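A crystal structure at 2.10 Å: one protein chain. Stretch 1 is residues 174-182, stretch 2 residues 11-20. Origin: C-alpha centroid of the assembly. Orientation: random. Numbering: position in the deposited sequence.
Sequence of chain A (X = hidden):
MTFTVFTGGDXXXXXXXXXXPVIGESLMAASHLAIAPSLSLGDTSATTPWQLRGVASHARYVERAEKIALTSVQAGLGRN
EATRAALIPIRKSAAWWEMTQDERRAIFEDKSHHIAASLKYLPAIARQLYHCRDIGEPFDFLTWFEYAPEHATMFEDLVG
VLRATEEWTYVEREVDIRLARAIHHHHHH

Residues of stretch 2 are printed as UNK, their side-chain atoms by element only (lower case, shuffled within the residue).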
ATOM      1  N   GLU A 174       0.423  10.733   3.248  1.00 30.34           N
ATOM      2  CA  GLU A 174      -0.363   9.540   3.022  1.00 28.54           C
ATOM      3  C   GLU A 174      -1.720   9.923   2.470  1.00 28.98           C
ATOM      4  O   GLU A 174      -2.362  10.840   2.967  1.00 28.34           O
ATOM      5  CB  GLU A 174      -0.535   8.775   4.336  1.00 28.57           C
ATOM      6  CG  GLU A 174      -1.356   7.508   4.242  1.00 26.96           C
ATOM      7  CD  GLU A 174      -1.268   6.695   5.510  1.00 30.13           C
ATOM      8  OE1 GLU A 174      -0.951   7.283   6.558  1.00 29.97           O
ATOM      9  OE2 GLU A 174      -1.477   5.471   5.471  1.00 31.54           O
ATOM     10  N   VAL A 175      -2.161   9.214   1.439  1.00 28.89           N
ATOM     11  CA  VAL A 175      -3.426   9.531   0.811  1.00 30.69           C
ATOM     12  C   VAL A 175      -4.241   8.250   0.700  1.00 31.36           C
ATOM     13  O   VAL A 175      -3.694   7.175   0.458  1.00 29.59           O
ATOM     14  CB  VAL A 175      -3.230  10.147  -0.591  1.00 33.42           C
ATOM     15  CG1 VAL A 175      -4.584  10.566  -1.193  1.00 30.90           C
ATOM     16  CG2 VAL A 175      -2.254  11.330  -0.527  1.00 31.61           C
ATOM     17  N   ASP A 176      -5.544   8.381   0.896  1.00 30.12           N
ATOM     18  CA  ASP A 176      -6.452   7.258   0.813  1.00 32.34           C
ATOM     19  C   ASP A 176      -7.204   7.253  -0.539  1.00 33.87           C
ATOM     20  O   ASP A 176      -8.080   8.093  -0.783  1.00 33.00           O
ATOM     21  CB  ASP A 176      -7.446   7.321   1.984  1.00 32.00           C
ATOM     22  CG  ASP A 176      -7.094   6.355   3.102  1.00 32.63           C
ATOM     23  OD1 ASP A 176      -6.296   5.423   2.872  1.00 31.34           O
ATOM     24  OD2 ASP A 176      -7.618   6.524   4.219  1.00 35.13           O
ATOM     25  N   ILE A 177      -6.842   6.324  -1.423  1.00 28.53           N
ATOM     26  CA  ILE A 177      -7.592   6.115  -2.664  1.00 26.85           C
ATOM     27  C   ILE A 177      -8.342   4.785  -2.611  1.00 27.60           C
ATOM     28  O   ILE A 177      -7.750   3.750  -2.289  1.00 25.62           O
ATOM     29  CB  ILE A 177      -6.652   6.150  -3.884  1.00 28.39           C
ATOM     30  CG1 ILE A 177      -5.848   7.456  -3.884  1.00 25.75           C
ATOM     31  CG2 ILE A 177      -7.454   6.026  -5.187  1.00 29.50           C
ATOM     32  CD1 ILE A 177      -4.739   7.482  -4.862  1.00 28.08           C
ATOM     33  N   ARG A 178      -9.645   4.805  -2.898  1.00 25.42           N
ATOM     34  CA  ARG A 178     -10.414   3.560  -2.931  1.00 29.00           C
ATOM     35  C   ARG A 178     -11.014   3.310  -4.309  1.00 29.29           C
ATOM     36  O   ARG A 178     -11.482   4.238  -4.965  1.00 28.25           O
ATOM     37  CB  ARG A 178     -11.533   3.559  -1.871  1.00 27.18           C
ATOM     38  CG  ARG A 178     -11.024   3.674  -0.433  1.00 28.45           C
ATOM     39  CD  ARG A 178     -10.159   2.471  -0.023  1.00 26.77           C
ATOM     40  NE  ARG A 178      -9.701   2.590   1.359  1.00 26.90           N
ATOM     41  CZ  ARG A 178      -8.554   3.161   1.740  1.00 27.31           C
ATOM     42  NH1 ARG A 178      -7.706   3.678   0.845  1.00 25.35           N
ATOM     43  NH2 ARG A 178      -8.259   3.226   3.038  1.00 29.75           N
ATOM     44  N   LEU A 179     -11.049   2.043  -4.718  1.00 28.45           N
ATOM     45  CA  LEU A 179     -11.455   1.675  -6.078  1.00 26.41           C
ATOM     46  C   LEU A 179     -12.510   0.583  -6.124  1.00 30.48           C
ATOM     47  O   LEU A 179     -12.602  -0.244  -5.213  1.00 27.28           O
ATOM     48  CB  LEU A 179     -10.261   1.136  -6.877  1.00 26.57           C
ATOM     49  CG  LEU A 179      -8.974   1.935  -7.062  1.00 27.86           C
ATOM     50  CD1 LEU A 179      -9.256   3.311  -7.665  1.00 29.91           C
ATOM     51  CD2 LEU A 179      -8.176   2.027  -5.698  1.00 26.95           C
ATOM     52  N   ALA A 180     -13.243   0.562  -7.241  1.00 34.22           N
ATOM     53  CA  ALA A 180     -14.161  -0.516  -7.591  1.00 32.75           C
ATOM     54  C   ALA A 180     -13.835  -0.986  -9.007  1.00 33.23           C
ATOM     55  O   ALA A 180     -13.593  -0.168  -9.904  1.00 32.31           O
ATOM     56  CB  ALA A 180     -15.609  -0.034  -7.519  1.00 30.55           C
ATOM     57  N   ARG A 181     -13.816  -2.298  -9.209  1.00 32.72           N
ATOM     58  CA  ARG A 181     -13.441  -2.843 -10.500  1.00 39.27           C
ATOM     59  C   ARG A 181     -14.429  -2.381 -11.584  1.00 40.29           C
ATOM     60  O   ARG A 181     -15.655  -2.495 -11.431  1.00 35.34           O
ATOM     61  CB  ARG A 181     -13.355  -4.367 -10.452  1.00 40.66           C
ATOM     62  CG  ARG A 181     -12.679  -4.974 -11.687  1.00 45.25           C
ATOM     63  CD  ARG A 181     -11.876  -6.235 -11.329  1.00 43.15           C
ATOM     64  NE  ARG A 181     -12.697  -7.438 -11.494  1.00 44.64           N
ATOM     65  CZ  ARG A 181     -12.602  -8.534 -10.741  1.00 45.89           C
ATOM     66  NH1 ARG A 181     -11.731  -8.603  -9.741  1.00 42.87           N
ATOM     67  NH2 ARG A 181     -13.393  -9.568 -10.987  1.00 50.35           N
ATOM     68  N   ALA A 182     -13.881  -1.821 -12.658  1.00 37.49           N
ATOM     69  CA  ALA A 182     -14.687  -1.348 -13.768  1.00 45.06           C
ATOM     70  C   ALA A 182     -14.874  -2.468 -14.789  1.00 46.71           C
ATOM     71  O   ALA A 182     -15.896  -3.156 -14.786  1.00 47.06           O
ATOM     72  CB  ALA A 182     -14.031  -0.157 -14.411  1.00 45.68           C
ATOM     73  N   UNK A  11      -9.664   6.734 -17.683  1.00 16.99           N
ATOM     74  CA  UNK A  11      -9.825   5.387 -18.187  1.00 16.02           C
ATOM     75  C   UNK A  11      -9.050   4.418 -17.324  1.00 15.06           C
ATOM     76  O   UNK A  11      -8.254   4.824 -16.494  1.00 16.17           O
ATOM     77  o   UNK A  11      -8.008   5.554 -19.911  1.00 19.91           O
ATOM     78  c   UNK A  11      -9.394   5.280 -19.678  1.00 19.68           C
ATOM     79  N   UNK A  12      -9.284   3.129 -17.475  1.00 17.44           N
ATOM     80  CA  UNK A  12      -8.498   2.189 -16.676  1.00 13.94           C
ATOM     81  C   UNK A  12      -9.367   1.077 -16.154  1.00 16.87           C
ATOM     82  O   UNK A  12     -10.579   1.148 -16.239  1.00 16.93           O
ATOM     83  N   UNK A  13      -8.743   0.042 -15.594  1.00 13.63           N
ATOM     84  CA  UNK A  13      -9.447  -1.115 -15.135  1.00 17.91           C
ATOM     85  C   UNK A  13     -10.220  -0.843 -13.829  1.00 25.37           C
ATOM     86  O   UNK A  13     -10.948  -1.724 -13.373  1.00 24.04           O
ATOM     87  c   UNK A  13      -8.423  -2.259 -14.893  1.00 16.69           C
ATOM     88  N   UNK A  14     -10.044   0.335 -13.202  1.00 18.66           N
ATOM     89  CA  UNK A  14     -10.662   0.586 -11.890  1.00 17.89           C
ATOM     90  C   UNK A  14     -11.311   1.918 -11.947  1.00 18.78           C
ATOM     91  O   UNK A  14     -10.737   2.824 -12.529  1.00 19.41           O
ATOM     92  c   UNK A  14      -7.822  -1.158 -11.210  1.00 17.05           C
ATOM     93  c   UNK A  14      -9.636   0.587 -10.766  1.00 16.51           C
ATOM     94  c   UNK A  14      -9.670  -4.216  -8.395  1.00 17.13           C
ATOM     95  n   UNK A  14      -7.507  -2.461 -10.811  1.00 17.90           N
ATOM     96  c   UNK A  14      -8.460  -2.874  -9.915  1.00 18.89           C
ATOM     97  c   UNK A  14      -8.597  -4.082  -9.243  1.00 17.03           C
ATOM     98  c   UNK A  14      -9.377  -1.814  -9.756  1.00 13.64           C
ATOM     99  c   UNK A  14     -10.594  -3.193  -8.206  1.00 18.89           C
ATOM    100  c   UNK A  14     -10.463  -1.979  -8.886  1.00 14.95           C
ATOM    101  c   UNK A  14      -8.947  -0.746 -10.600  1.00 17.37           C
ATOM    102  N   UNK A  15     -12.523   2.034 -11.407  1.00 24.85           N
ATOM    103  CA  UNK A  15     -13.098   3.369 -11.213  1.00 30.38           C
ATOM    104  C   UNK A  15     -12.709   3.751  -9.809  1.00 30.39           C
ATOM    105  O   UNK A  15     -12.474   2.883  -8.930  1.00 20.22           O
ATOM    106  c   UNK A  15     -14.624   3.399 -11.366  1.00 29.66           C
ATOM    107  o   UNK A  15     -15.213   2.403 -10.555  1.00 32.01           O
ATOM    108  N   UNK A  16     -12.585   5.045  -9.616  1.00 19.44           N
ATOM    109  CA  UNK A  16     -12.211   5.567  -8.310  1.00 28.13           C
ATOM    110  C   UNK A  16     -13.459   5.965  -7.516  1.00 26.52           C
ATOM    111  O   UNK A  16     -14.175   6.918  -7.879  1.00 24.12           O
ATOM    112  c   UNK A  16      -9.114   7.548  -9.553  1.00 23.04           C
ATOM    113  c   UNK A  16     -11.262   6.793  -8.419  1.00 27.41           C
ATOM    114  c   UNK A  16     -11.027   7.420  -7.027  1.00 25.20           C
ATOM    115  c   UNK A  16      -9.920   6.374  -9.024  1.00 25.22           C
ATOM    116  N   UNK A  17     -13.696   5.205  -6.449  1.00 23.92           N
ATOM    117  CA  UNK A  17     -14.763   5.470  -5.464  1.00 25.31           C
ATOM    118  C   UNK A  17     -14.493   6.782  -4.758  1.00 23.90           C
ATOM    119  O   UNK A  17     -15.320   7.686  -4.772  1.00 24.25           O
ATOM    120  c   UNK A  17     -16.600   3.184  -5.764  1.00 24.67           C
ATOM    121  c   UNK A  17     -15.153   1.753  -4.228  1.00 20.94           C
ATOM    122  c   UNK A  17     -14.823   4.316  -4.441  1.00 23.90           C
ATOM    123  c   UNK A  17     -15.211   3.007  -5.131  1.00 22.25           C
ATOM    124  N   UNK A  18     -13.298   6.910  -4.195  1.00 24.65           N
ATOM    125  CA  UNK A  18     -12.970   8.083  -3.390  1.00 28.11           C
ATOM    126  C   UNK A  18     -11.472   8.323  -3.273  1.00 25.88           C
ATOM    127  O   UNK A  18     -10.659   7.378  -3.271  1.00 26.91           O
ATOM    128  o   UNK A  18     -13.144   6.664  -1.455  1.00 25.89           O
ATOM    129  c   UNK A  18     -13.537   7.923  -1.973  1.00 22.59           C
ATOM    130  N   UNK A  19     -11.136   9.597  -3.144  1.00 31.98           N
ATOM    131  CA  UNK A  19      -9.809  10.036  -2.743  1.00 34.69           C
ATOM    132  C   UNK A  19      -9.942  10.956  -1.535  1.00 34.45           C
ATOM    133  O   UNK A  19     -10.589  12.006  -1.623  1.00 32.82           O
ATOM    134  c   UNK A  19      -7.730  11.297  -3.394  1.00 32.58           C
ATOM    135  c   UNK A  19      -9.121  10.831  -3.855  1.00 34.84           C
ATOM    136  c   UNK A  19      -9.044  10.001  -5.146  1.00 34.77           C
ATOM    137  N   UNK A  20      -9.313  10.568  -0.426  1.00 31.67           N
ATOM    138  CA  UNK A  20      -9.384  11.321   0.825  1.00 34.53           C
ATOM    139  C   UNK A  20      -8.001  11.551   1.448  1.00 35.19           C
ATOM    140  O   UNK A  20      -7.157  10.641   1.469  1.00 32.39           O
ATOM    141  c   UNK A  20     -10.274  10.576   1.830  1.00 31.78           C
TER
HETATM  142  O   HOH W   1     -16.731   0.432 -11.347  1.00 35.57           O
HETATM  143  O   HOH W   2     -10.541   7.483  -0.133  1.00 29.42           O

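Position 11 carries one carbon and one oxygen beyond CA, and its side chain stays well clear of stretch 1. A single carbon bearing a hydroxyl oxygen is serine: Ser11.

Position 12 has no side-chain atoms. Its phi of 139° would jam a CB against the carbonyl oxygen of the residue before. It is Gly12.

Position 13 has a single carbon, pointing sideways. Its backbone O accepts a hydrogen bond from Ala182 N at 3.0 Å. It is Ala13.

Position 14 holds one carbon and then fused five- and six-membered rings with eight carbons and one nitrogen, an indole. Arg181 CD lies over one ring face, and a ring carbon is 3.7 Å from Leu179 CB. It is Trp14, and that ring carbon is CE3.

Position 15 has one carbon and one oxygen. One oxygen on a single carbon is a hydroxyl; it lies 3.1 Å from Ala180 O and 2.6 Å from the oxygen of water 1. It is Ser15. Its backbone pairs with Ala180 in both directions: Ser15 N to Ala180 O at 2.9 Å, and Ala180 N to Ser15 O at 3.0 Å.

Position 16 has four carbons, forked at the first, with one arm two carbons long. The inner carbon of that arm packs 3.4 Å from Leu179 CD1. This is isoleucine, Ile16.

Position 17 also has four carbons, but the fork comes at the second. Its CB points toward stretch 1, and a carbon at the end of one branch sits 3.8 Å from Ala180 CB. It is Leu17.

Position 18 has one carbon and one oxygen. The oxygen is 3.5 Å from Arg178 CB and is hydrogen-bonded to water 2; that water donates to Asp176 O. It is Ser18.

Position 19 has three carbons, one carrying the other two. One of those two meets Val175 CG1 at 3.9 Å. It is Val19.

Position 20 has one carbon, 4.3 Å from Asp176 CB. It is Ala20.

The contact is an antiparallel strand pair linked by backbone hydrogen bonds, with apolar side chains packed on one face. Ala20 N donates to Asp176 O and Asp176 N to Ala20 O, both at 2.8 Å. Arg178 N donates to Ser18 O at 2.8 Å. A beta bulge shifts the register by one between Arg178 and Leu179. There Arg178 O receives two weak bonds, from Leu17 N at 2.8 Å and Ser18 N at 3.3 Å. Beyond the bulge Leu179 pairs with Ile16, and the next hydrogen-bonded pair is Ala180 with Ser15. Ile177, Leu179, Ile16 and Val19 share the apolar face. Asp176, Arg178, Ala180, Ser15, Ser18 and Ala20 lie on the other, where Arg178 NH2 forms a salt bridge with Asp176 OD1 at 3.0 Å.

Stretch 2 (11-20) SGAWSILSVA
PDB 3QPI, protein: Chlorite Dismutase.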